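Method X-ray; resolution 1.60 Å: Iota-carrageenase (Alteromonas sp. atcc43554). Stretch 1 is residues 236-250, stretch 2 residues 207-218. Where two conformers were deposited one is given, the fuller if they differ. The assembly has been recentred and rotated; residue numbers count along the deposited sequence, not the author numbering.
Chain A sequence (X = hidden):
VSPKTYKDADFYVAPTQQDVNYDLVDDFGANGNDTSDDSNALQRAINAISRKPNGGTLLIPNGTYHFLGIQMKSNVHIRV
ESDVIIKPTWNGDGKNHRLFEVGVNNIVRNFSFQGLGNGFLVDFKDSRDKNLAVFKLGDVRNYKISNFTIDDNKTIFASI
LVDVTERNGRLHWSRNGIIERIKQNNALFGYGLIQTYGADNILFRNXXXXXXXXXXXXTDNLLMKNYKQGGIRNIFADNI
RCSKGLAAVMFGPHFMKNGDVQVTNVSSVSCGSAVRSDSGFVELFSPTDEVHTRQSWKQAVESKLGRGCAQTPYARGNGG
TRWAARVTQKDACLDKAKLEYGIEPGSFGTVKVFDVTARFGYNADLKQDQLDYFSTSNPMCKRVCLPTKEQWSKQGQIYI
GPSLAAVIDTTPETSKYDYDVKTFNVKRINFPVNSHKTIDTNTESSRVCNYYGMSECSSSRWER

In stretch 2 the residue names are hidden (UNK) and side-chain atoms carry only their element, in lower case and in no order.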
# COMPACT_ATOMS: atom_id res chain seq x y z
N PHE A 236 -13.38 -0.36 -3.15
CA PHE A 236 -13.44 -0.09 -4.57
C PHE A 236 -12.15 0.58 -4.98
O PHE A 236 -11.63 1.43 -4.27
CB PHE A 236 -14.62 0.82 -4.91
CG PHE A 236 -15.95 0.14 -4.76
CD1 PHE A 236 -16.53 -0.02 -3.50
CD2 PHE A 236 -16.61 -0.36 -5.87
CE1 PHE A 236 -17.75 -0.68 -3.36
CE2 PHE A 236 -17.83 -1.03 -5.74
CZ PHE A 236 -18.40 -1.18 -4.48
N ALA A 237 -11.63 0.19 -6.13
CA ALA A 237 -10.39 0.76 -6.63
C ALA A 237 -10.52 0.97 -8.12
O ALA A 237 -11.14 0.17 -8.82
CB ALA A 237 -9.22 -0.16 -6.33
N ASP A 238 -9.94 2.06 -8.60
CA ASP A 238 -9.99 2.39 -10.01
C ASP A 238 -8.71 3.10 -10.43
O ASP A 238 -8.25 4.01 -9.75
CB ASP A 238 -11.20 3.28 -10.29
CG ASP A 238 -11.29 3.70 -11.74
OD1 ASP A 238 -11.24 2.81 -12.62
OD2 ASP A 238 -11.43 4.91 -12.00
N ASN A 239 -8.14 2.65 -11.55
CA ASN A 239 -6.92 3.23 -12.08
C ASN A 239 -5.76 3.13 -11.09
O ASN A 239 -5.30 4.13 -10.53
CB ASN A 239 -7.16 4.69 -12.47
CG ASN A 239 -6.00 5.29 -13.23
OD1 ASN A 239 -5.08 4.58 -13.64
ND2 ASN A 239 -6.04 6.60 -13.43
N ILE A 240 -5.30 1.90 -10.89
CA ILE A 240 -4.19 1.61 -9.99
C ILE A 240 -3.04 1.18 -10.88
O ILE A 240 -3.19 0.28 -11.72
CB ILE A 240 -4.56 0.48 -9.01
CG1 ILE A 240 -5.89 0.80 -8.32
CG2 ILE A 240 -3.45 0.29 -8.00
CD1 ILE A 240 -5.93 2.12 -7.56
N ARG A 241 -1.88 1.80 -10.68
CA ARG A 241 -0.74 1.52 -11.53
C ARG A 241 0.57 1.22 -10.81
O ARG A 241 0.83 1.72 -9.71
CB ARG A 241 -0.53 2.71 -12.48
CG ARG A 241 -1.81 3.18 -13.16
CD ARG A 241 -1.56 4.29 -14.17
NE ARG A 241 -1.02 5.51 -13.59
CZ ARG A 241 -1.71 6.36 -12.82
NH1 ARG A 241 -2.98 6.12 -12.54
NH2 ARG A 241 -1.12 7.45 -12.35
N CYS A 242 1.38 0.39 -11.45
CA CYS A 242 2.68 0.01 -10.92
C CYS A 242 3.74 0.23 -12.00
O CYS A 242 3.46 0.14 -13.19
CB CYS A 242 2.68 -1.48 -10.51
SG CYS A 242 4.40 -2.08 -10.34
N SER A 243 4.96 0.56 -11.58
CA SER A 243 6.07 0.74 -12.51
C SER A 243 7.33 0.30 -11.77
O SER A 243 7.56 0.69 -10.62
CB SER A 243 6.20 2.20 -12.97
OG SER A 243 6.45 3.08 -11.90
N LYS A 244 8.12 -0.55 -12.41
CA LYS A 244 9.35 -1.07 -11.82
C LYS A 244 9.13 -1.62 -10.42
O LYS A 244 9.96 -1.43 -9.53
CB LYS A 244 10.41 0.03 -11.78
CG LYS A 244 10.73 0.61 -13.15
CD LYS A 244 11.82 1.67 -13.05
CE LYS A 244 12.14 2.26 -14.42
NZ LYS A 244 13.20 3.30 -14.34
N GLY A 245 8.02 -2.32 -10.22
CA GLY A 245 7.74 -2.87 -8.91
C GLY A 245 7.26 -4.30 -8.94
O GLY A 245 7.48 -5.03 -9.91
N LEU A 246 6.60 -4.71 -7.86
CA LEU A 246 6.07 -6.07 -7.74
C LEU A 246 4.73 -6.22 -8.45
O LEU A 246 4.55 -7.12 -9.27
CB LEU A 246 5.90 -6.44 -6.27
CG LEU A 246 7.16 -6.58 -5.41
CD1 LEU A 246 6.76 -6.82 -3.96
CD2 LEU A 246 8.01 -7.74 -5.93
N ALA A 247 3.79 -5.34 -8.12
CA ALA A 247 2.46 -5.38 -8.71
C ALA A 247 1.72 -4.10 -8.41
O ALA A 247 2.08 -3.36 -7.50
CB ALA A 247 1.69 -6.56 -8.14
N ALA A 248 0.67 -3.83 -9.18
CA ALA A 248 -0.14 -2.64 -8.97
C ALA A 248 -1.13 -2.95 -7.87
O ALA A 248 -1.35 -2.16 -6.96
CB ALA A 248 -0.88 -2.28 -10.25
N VAL A 249 -1.72 -4.14 -7.96
CA VAL A 249 -2.71 -4.57 -6.98
C VAL A 249 -2.35 -5.94 -6.45
O VAL A 249 -2.05 -6.85 -7.22
CB VAL A 249 -4.10 -4.64 -7.62
CG1 VAL A 249 -5.11 -5.16 -6.60
CG2 VAL A 249 -4.51 -3.26 -8.12
N MET A 250 -2.38 -6.10 -5.14
CA MET A 250 -2.05 -7.38 -4.54
C MET A 250 -3.01 -7.75 -3.41
O MET A 250 -3.39 -6.90 -2.60
CB MET A 250 -0.61 -7.36 -4.03
CG MET A 250 -0.21 -8.61 -3.28
SD MET A 250 -0.49 -8.43 -1.51
CE MET A 250 1.22 -8.30 -0.95
N UNK A 207 -3.90 5.84 -8.38
CA UNK A 207 -2.75 5.66 -7.51
C UNK A 207 -1.66 4.98 -8.33
O UNK A 207 -1.94 4.05 -9.09
c UNK A 207 -4.28 5.30 -5.47
c UNK A 207 -3.93 6.66 -4.88
c UNK A 207 -4.59 4.29 -4.37
c UNK A 207 -3.13 4.78 -6.32
N UNK A 208 -0.43 5.45 -8.20
CA UNK A 208 0.68 4.89 -8.96
C UNK A 208 1.91 4.82 -8.07
O UNK A 208 2.28 5.81 -7.44
c UNK A 208 2.88 4.24 -10.96
n UNK A 208 2.49 6.03 -12.15
c UNK A 208 3.50 5.40 -12.72
c UNK A 208 2.08 5.33 -11.04
n UNK A 208 3.76 4.31 -12.02
c UNK A 208 0.95 5.78 -10.17
N UNK A 209 2.51 3.64 -7.99
CA UNK A 209 3.71 3.48 -7.19
C UNK A 209 4.83 2.93 -8.05
O UNK A 209 4.62 1.98 -8.81
o UNK A 209 4.66 2.36 -5.26
c UNK A 209 3.47 2.54 -6.00
N UNK A 210 6.00 3.54 -7.94
CA UNK A 210 7.18 3.09 -8.66
C UNK A 210 7.93 2.28 -7.61
O UNK A 210 8.48 2.85 -6.67
o UNK A 210 10.66 5.71 -9.09
c UNK A 210 9.34 3.85 -9.77
c UNK A 210 10.24 5.03 -10.05
o UNK A 210 10.53 5.27 -11.24
c UNK A 210 8.03 4.27 -9.12
N UNK A 211 7.94 0.97 -7.77
CA UNK A 211 8.59 0.11 -6.79
C UNK A 211 7.52 -0.42 -5.84
O UNK A 211 6.49 0.22 -5.64
N UNK A 212 7.76 -1.59 -5.26
CA UNK A 212 6.80 -2.16 -4.33
C UNK A 212 5.43 -2.43 -4.94
O UNK A 212 5.33 -2.85 -6.09
N UNK A 213 4.38 -2.18 -4.17
CA UNK A 213 3.02 -2.41 -4.63
C UNK A 213 2.18 -1.15 -4.38
O UNK A 213 2.24 -0.56 -3.30
c UNK A 213 2.40 -3.61 -3.89
c UNK A 213 0.93 -3.77 -4.26
c UNK A 213 2.76 -6.07 -3.52
c UNK A 213 3.19 -4.86 -4.26
N UNK A 214 1.40 -0.75 -5.38
CA UNK A 214 0.58 0.45 -5.24
C UNK A 214 -0.56 0.26 -4.24
O UNK A 214 -0.71 1.05 -3.31
c UNK A 214 0.02 0.85 -6.60
N UNK A 215 -1.36 -0.77 -4.45
CA UNK A 215 -2.48 -1.06 -3.55
C UNK A 215 -2.23 -2.44 -2.97
O UNK A 215 -2.60 -3.46 -3.56
c UNK A 215 -5.05 -1.30 -3.47
c UNK A 215 -6.27 -1.14 -4.35
c UNK A 215 -5.11 -0.35 -2.27
c UNK A 215 -3.80 -1.03 -4.31
N UNK A 216 -1.61 -2.46 -1.80
CA UNK A 216 -1.25 -3.69 -1.12
C UNK A 216 -2.30 -4.09 -0.10
O UNK A 216 -2.28 -3.63 1.04
c UNK A 216 3.92 -4.90 -0.33
n UNK A 216 3.06 -4.01 0.16
c UNK A 216 1.92 -4.37 1.00
n UNK A 216 4.93 -4.50 -1.09
c UNK A 216 0.69 -4.74 0.19
n UNK A 216 3.76 -6.18 -0.07
c UNK A 216 0.11 -3.50 -0.45
N UNK A 217 -3.23 -4.94 -0.51
CA UNK A 217 -4.27 -5.39 0.40
C UNK A 217 -3.77 -6.64 1.10
O UNK A 217 -4.28 -7.74 0.89
s UNK A 217 -7.49 -4.44 -2.02
c UNK A 217 -6.62 -4.88 -3.55
c UNK A 217 -6.11 -4.30 -0.91
c UNK A 217 -5.56 -5.62 -0.38
N UNK A 218 -2.75 -6.42 1.91
CA UNK A 218 -2.10 -7.47 2.68
C UNK A 218 -2.47 -7.18 4.14
O UNK A 218 -1.82 -6.39 4.82
c UNK A 218 0.22 -8.43 3.23
o UNK A 218 2.06 -9.83 2.64
o UNK A 218 2.21 -7.69 2.15
c UNK A 218 1.59 -8.67 2.63
c UNK A 218 -0.59 -7.42 2.45
O HOH W 1 1.54 8.46 -13.11
O HOH W 2 8.87 4.34 -13.11

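Position 207 carries four carbons forked at the second. Its CB lies 4.1 Å from CD1 of Ile 240, its N donates to O of Asn 239 (3.1 Å), and its O accepts from N of Arg 241 (2.8 Å). A fork one carbon beyond CB identifies Leu 207.

Position 208 has one carbon leading to a five-membered ring of three carbons and two nitrogens. CB of Arg 241 sits over one ring face, 4.2 Å from the centroid and 25° off the normal, and at the ring edge a ring nitrogen lies 3.0 Å from OG of Ser 243. The ring is an imidazole, which gives His 208. The edge contact is a hydrogen bond from its NE2, while ND1 of His 208 reaches water 1 (2.8 Å), which also accepts from NH2 of Arg 241 (2.9 Å).

Position 209 bears one carbon and one oxygen; its backbone N and O pair with O of Arg 241 and N of Ser 243, both at 3.1 Å. One carbon and a hydroxyl make Ser 209. Its side chain turns inward to its own stretch, OG of Ser 209 donating to the backbone O of position 211 at 2.8 Å.

Position 210 shows three carbons, the third bearing two oxygens. Its CB is 3.4 Å from OG of Ser 243. The carboxylate on a three-carbon chain gives Glu 210. Water 2 joins OE2 of Glu 210 (2.7 Å) to OG of Ser 243 (3.0 Å).

Positions 211 and 212 have no side-chain atoms. At 211, phi/psi of 97/153 would jam a CB against the preceding carbonyl, and the backbone N donates to O of Ser 243 (2.9 Å). At 212, phi is positive (61°), and the backbone O accepts from N of Leu 246 (2.9 Å). Both are glycine, Gly 211 and Gly 212.

Position 213 has four carbons forked at the first, one arm two carbons long. The first carbon of that arm lies 3.7 Å from CB of Leu 246, and its end lies 3.6 Å from CB of Met 250. This is Ile 213.

Position 214 has a single carbon, 3.8 Å from CG2 of Ile 240: Ala 214.

Position 215 again has four carbons forked at the second; a terminal carbon lies 3.7 Å from CB of Ala 237. It is Leu 215.

Position 216 has three carbons, a nitrogen, then a carbon with two nitrogens, a guanidinium. A terminal nitrogen lies 3.4 Å from CE of Met 250. This is Arg 216.

Position 217 is unbranched: two carbons, sulfur, carbon. The terminal carbon packs 3.4 Å from CG1 of Val 249, and the thioether identifies Met 217.

Position 218 repeats the three-carbon carboxylate, and one carboxylate oxygen lies 3.3 Å from CE of Met 250: Glu 218. Within stretch 2, its OE1 forms a salt bridge with NH1 of Arg 216 (3.1 Å).

The contact works as two parallel ladders, burying 1078 Å² in total. Their register shifts by one residue between Ser 243 and Ala 247, where the intervening loops meet. Backbone hydrogen bonds set both ladders. In the first, one face is polar, with Arg 241, His 208, Ser 243 and Glu 210 linked directly or through water; apolar packing by Ile 240, Leu 246, Val 249 and Met 250 supplements the backbone pairing.

Stretch 2 (207-218) LHSEGGIALRME
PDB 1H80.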